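Local structure of putative isomerase YbhH (Escherichia coli, 6OTV) at residues A[102-106]-A[107-111]; A[182-186]-A[187-191]. The protein is a putative isomerase of the PrpF family, within the diaminopimelate epimerase clan, whose own substrate and reaction are not established. One frame throughout, in Å; residues are numbered along the deposited sequence.

Interaction 1 of 2, residues A[102-106]-A[107-111]; sequences AFAIE and NGLIA
L109 and G108 turn their backbone N-H groups back onto the last turn of helix 94-106 in a Schellman motif, with G108, at positive phi, as its C-prime residue. L109 N donates to A104 O at 2.9 Å, and G108 N reaches I105 O at 3.2 Å. The latter bond is nearly straight at hydrogen, yet its donor stands above the carbonyl plane and misses the lone pairs. One turn back from N107, F103 O accepts two bonds from it. The side-chain amide gives the shorter one, ND2 to F103 O at 2.7 Å with an N-H...O angle of 178°, and the carbonyl oxygen lies in the amide plane. The backbone N of N107 makes the other, more bent, from the opposite face of the F103 carbonyl. With CG beside its own backbone N (chi1 -67°), the N107 side chain folds back over the helix end. The carboxylate of E106 has its partner outside the turn, a salt bridge from OE1 to K341. On the apolar side of the turn, A104 CB meets L109 CB at 4.0 Å, where V73 of strand 73-80 also packs. I110 CG2 closes this side against I105 CG1 at 3.8 Å. N107 ND2 sits 3.1 Å above the F103 ring, over its centre, the amide tilted 40° to the ring plane.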
loop_
_atom_site.group_PDB
_atom_site.type_symbol
_atom_site.label_atom_id
_atom_site.label_comp_id
_atom_site.label_asym_id
_atom_site.label_seq_id
_atom_site.Cartn_x
_atom_site.Cartn_y
_atom_site.Cartn_z
ATOM N N ALA A 102 -2.882 18.255 -2.245
ATOM C CA ALA A 102 -3.628 19.346 -2.863
ATOM C C ALA A 102 -3.014 19.747 -4.197
ATOM O O ALA A 102 -3.733 20.089 -5.143
ATOM C CB ALA A 102 -3.685 20.546 -1.917
ATOM N N PHE A 103 -1.684 19.713 -4.291
ATOM C CA PHE A 103 -1.028 20.046 -5.550
ATOM C C PHE A 103 -1.345 19.011 -6.623
ATOM O O PHE A 103 -1.553 19.361 -7.790
ATOM C CB PHE A 103 0.481 20.163 -5.334
ATOM C CG PHE A 103 1.250 20.509 -6.577
ATOM C CD1 PHE A 103 1.391 21.829 -6.976
ATOM C CD2 PHE A 103 1.842 19.516 -7.340
ATOM C CE1 PHE A 103 2.103 22.153 -8.122
ATOM C CE2 PHE A 103 2.556 19.833 -8.487
ATOM C CZ PHE A 103 2.686 21.154 -8.875
ATOM N N ALA A 104 -1.389 17.731 -6.245
ATOM C CA ALA A 104 -1.681 16.685 -7.218
ATOM C C ALA A 104 -3.100 16.810 -7.756
ATOM O O ALA A 104 -3.344 16.560 -8.943
ATOM C CB ALA A 104 -1.464 15.310 -6.589
ATOM N N ILE A 105 -4.045 17.205 -6.903
ATOM C CA ILE A 105 -5.428 17.354 -7.346
ATOM C C ILE A 105 -5.571 18.562 -8.265
ATOM O O ILE A 105 -6.228 18.487 -9.310
ATOM C CB ILE A 105 -6.366 17.447 -6.130
ATOM C CG1 ILE A 105 -6.282 16.165 -5.296
ATOM C CG2 ILE A 105 -7.796 17.701 -6.581
ATOM C CD1 ILE A 105 -6.875 16.289 -3.910
ATOM N N GLU A 106 -4.954 19.690 -7.902
ATOM C CA GLU A 106 -5.071 20.885 -8.732
ATOM C C GLU A 106 -4.412 20.716 -10.096
ATOM O O GLU A 106 -4.796 21.413 -11.042
ATOM C CB GLU A 106 -4.469 22.095 -8.014
ATOM C CG GLU A 106 -5.237 22.532 -6.777
ATOM C CD GLU A 106 -4.912 23.955 -6.371
ATOM O OE1 GLU A 106 -5.198 24.878 -7.160
ATOM O OE2 GLU A 106 -4.357 24.153 -5.271
ATOM N N ASN A 107 -3.441 19.811 -10.225
ATOM C CA ASN A 107 -2.730 19.602 -11.481
ATOM C C ASN A 107 -3.168 18.327 -12.198
ATOM O O ASN A 107 -2.459 17.848 -13.089
ATOM C CB ASN A 107 -1.219 19.586 -11.238
ATOM C CG ASN A 107 -0.683 20.941 -10.809
ATOM O OD1 ASN A 107 -0.300 21.761 -11.645
ATOM N ND2 ASN A 107 -0.654 21.185 -9.501
ATOM N N GLY A 108 -4.316 17.765 -11.823
ATOM C CA GLY A 108 -4.887 16.651 -12.559
ATOM C C GLY A 108 -4.148 15.334 -12.455
ATOM O O GLY A 108 -4.330 14.469 -13.312
ATOM N N LEU A 109 -3.315 15.150 -11.431
ATOM C CA LEU A 109 -2.644 13.873 -11.230
ATOM C C LEU A 109 -3.549 12.822 -10.600
ATOM O O LEU A 109 -3.196 11.638 -10.608
ATOM C CB LEU A 109 -1.398 14.062 -10.362
ATOM C CG LEU A 109 -0.362 15.046 -10.903
ATOM C CD1 LEU A 109 0.828 15.123 -9.969
ATOM C CD2 LEU A 109 0.071 14.644 -12.303
ATOM N N ILE A 110 -4.697 13.224 -10.059
ATOM C CA ILE A 110 -5.650 12.295 -9.464
ATOM C C ILE A 110 -7.013 12.974 -9.447
ATOM O O ILE A 110 -7.113 14.192 -9.270
ATOM C CB ILE A 110 -5.203 11.854 -8.048
ATOM C CG1 ILE A 110 -6.229 10.906 -7.422
ATOM C CG2 ILE A 110 -4.957 13.067 -7.155
ATOM C CD1 ILE A 110 -5.869 10.449 -6.029
ATOM N N ALA A 111 -8.060 12.181 -9.652
ATOM C CA ALA A 111 -9.415 12.710 -9.644
ATOM C C ALA A 111 -9.862 13.005 -8.219
ATOM O O ALA A 111 -9.548 12.262 -7.283
ATOM C CB ALA A 111 -10.378 11.721 -10.299
#

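Interaction 2 of 2, residues A[182-186]-A[187-191]; sequences DYFDD and VPVTC
With chi1 of -55°, F184 sets CG beside its own backbone N and so brings its ring to V189, whose CG1 stands anti to the carbonyl carbon, which puts CG2 between backbone N and carbonyl carbon. Both belong to a beta hairpin, strand 182-184 with strand 187-193, closed by a type I' turn from F184 to V187 in which D185 and D186 both have positive phi. D182 and V189 form an antiparallel hydrogen-bonded pair: D182 N to V189 O is 2.8 Å, and V189 N to D182 O is 2.9 Å. At the turn, V187 N donates to F184 O at 3.1 Å; the return bond from F184 N is weak. Y183 and P188, a non-hydrogen-bonded pair, turn to the other face, where CE1 of the tyrosine ring meets P188 CB at 3.6 Å. D182, F184, V187 and V189 share the face covered in part by helix 221-237, whose I230, Q233 and A237 touch F184. The carboxylate of D182 is held by T177 and N179, and that of D185 by S229. V189 CG2 comes to the edge of the F184 ring, in its plane, 3.6 Å from CD2.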
loop_
_atom_site.group_PDB
_atom_site.type_symbol
_atom_site.label_atom_id
_atom_site.label_comp_id
_atom_site.label_asym_id
_atom_site.label_seq_id
_atom_site.Cartn_x
_atom_site.Cartn_y
_atom_site.Cartn_z
ATOM N N ASP A 182 18.320 -0.603 25.617
ATOM C CA ASP A 182 19.735 -0.928 25.568
ATOM C C ASP A 182 20.486 -0.033 26.545
ATOM O O ASP A 182 19.934 0.915 27.111
ATOM C CB ASP A 182 20.288 -0.768 24.148
ATOM C CG ASP A 182 19.670 -1.747 23.173
ATOM O OD1 ASP A 182 19.678 -2.961 23.465
ATOM O OD2 ASP A 182 19.164 -1.303 22.121
ATOM N N TYR A 183 21.762 -0.348 26.748
ATOM C CA TYR A 183 22.613 0.408 27.655
ATOM C C TYR A 183 23.925 0.727 26.958
ATOM O O TYR A 183 24.600 -0.174 26.451
ATOM C CB TYR A 183 22.869 -0.364 28.954
ATOM C CG TYR A 183 21.625 -0.561 29.786
ATOM C CD1 TYR A 183 21.284 0.343 30.784
ATOM C CD2 TYR A 183 20.786 -1.646 29.566
ATOM C CE1 TYR A 183 20.143 0.169 31.545
ATOM C CE2 TYR A 183 19.643 -1.829 30.323
ATOM C CZ TYR A 183 19.325 -0.918 31.310
ATOM O OH TYR A 183 18.189 -1.097 32.064
ATOM N N PHE A 184 24.269 2.010 26.922
ATOM C CA PHE A 184 25.539 2.468 26.381
ATOM C C PHE A 184 26.079 3.539 27.313
ATOM O O PHE A 184 25.377 4.511 27.611
ATOM C CB PHE A 184 25.380 3.019 24.960
ATOM C CG PHE A 184 24.743 2.052 24.001
ATOM C CD1 PHE A 184 25.491 1.051 23.404
ATOM C CD2 PHE A 184 23.398 2.148 23.693
ATOM C CE1 PHE A 184 24.907 0.164 22.520
ATOM C CE2 PHE A 184 22.809 1.267 22.810
ATOM C CZ PHE A 184 23.563 0.273 22.223
ATOM N N ASP A 185 27.314 3.349 27.781
ATOM C CA ASP A 185 27.943 4.268 28.732
ATOM C C ASP A 185 27.095 4.414 29.994
ATOM O O ASP A 185 26.950 5.508 30.543
ATOM C CB ASP A 185 28.209 5.632 28.090
ATOM C CG ASP A 185 28.938 5.519 26.765
ATOM O OD1 ASP A 185 29.293 4.387 26.374
ATOM O OD2 ASP A 185 29.153 6.563 26.111
ATOM N N ASP A 186 26.514 3.297 30.441
ATOM C CA ASP A 186 25.696 3.240 31.656
ATOM C C ASP A 186 24.485 4.167 31.581
ATOM O O ASP A 186 24.007 4.666 32.602
ATOM C CB ASP A 186 26.534 3.549 32.901
ATOM C CG ASP A 186 27.728 2.626 33.038
ATOM O OD1 ASP A 186 27.584 1.422 32.737
ATOM O OD2 ASP A 186 28.812 3.104 33.436
ATOM N N VAL A 187 23.973 4.396 30.376
ATOM C CA VAL A 187 22.801 5.231 30.151
ATOM C C VAL A 187 21.720 4.363 29.519
ATOM O O VAL A 187 21.923 3.822 28.429
ATOM C CB VAL A 187 23.111 6.442 29.254
ATOM C CG1 VAL A 187 21.855 7.270 29.024
ATOM C CG2 VAL A 187 24.218 7.289 29.862
ATOM N N PRO A 188 20.560 4.194 30.156
ATOM C CA PRO A 188 19.478 3.409 29.539
ATOM C C PRO A 188 18.859 4.177 28.381
ATOM O O PRO A 188 18.357 5.288 28.561
ATOM C CB PRO A 188 18.484 3.211 30.688
ATOM C CG PRO A 188 18.715 4.388 31.582
ATOM C CD PRO A 188 20.188 4.703 31.487
ATOM N N VAL A 189 18.901 3.585 27.187
ATOM C CA VAL A 189 18.355 4.201 25.986
ATOM C C VAL A 189 17.425 3.206 25.301
ATOM O O VAL A 189 17.325 2.041 25.686
ATOM C CB VAL A 189 19.455 4.668 25.008
ATOM C CG1 VAL A 189 20.441 5.598 25.707
ATOM C CG2 VAL A 189 20.166 3.470 24.391
ATOM N N THR A 190 16.736 3.689 24.268
ATOM C CA THR A 190 15.868 2.858 23.445
ATOM C C THR A 190 16.189 3.093 21.977
ATOM O O THR A 190 16.188 4.237 21.510
ATOM C CB THR A 190 14.387 3.146 23.712
ATOM O OG1 THR A 190 13.998 2.545 24.954
ATOM C CG2 THR A 190 13.521 2.586 22.592
ATOM N N CYS A 191 16.471 2.010 21.258
ATOM C CA CYS A 191 16.728 2.060 19.826
ATOM C C CYS A 191 15.477 1.596 19.094
ATOM O O CYS A 191 15.055 0.444 19.245
ATOM C CB CYS A 191 17.929 1.192 19.460
ATOM S SG CYS A 191 19.466 1.703 20.263
#

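Interactions 1 and 2 are separate local turns that do not touch, far apart in the fold, on opposite sides of the chain's centre: their centres lie 46 Å apart and their nearest atoms about 33 Å apart. Interaction 1 joins a helix end to a loop beside strands 3-11, 59-65 and 73-80, and its I110 also packs on R118 of the second subunit. Interaction 2 joins strand to strand beside helix 221-237, and no other chain of the assembly touches it. No catalytic residue is known in either, so neither can be tied to an active site. A bound 1,2-ethanediol, probably from the crystallisation liquor, lies about 4 Å from the L109 side chain.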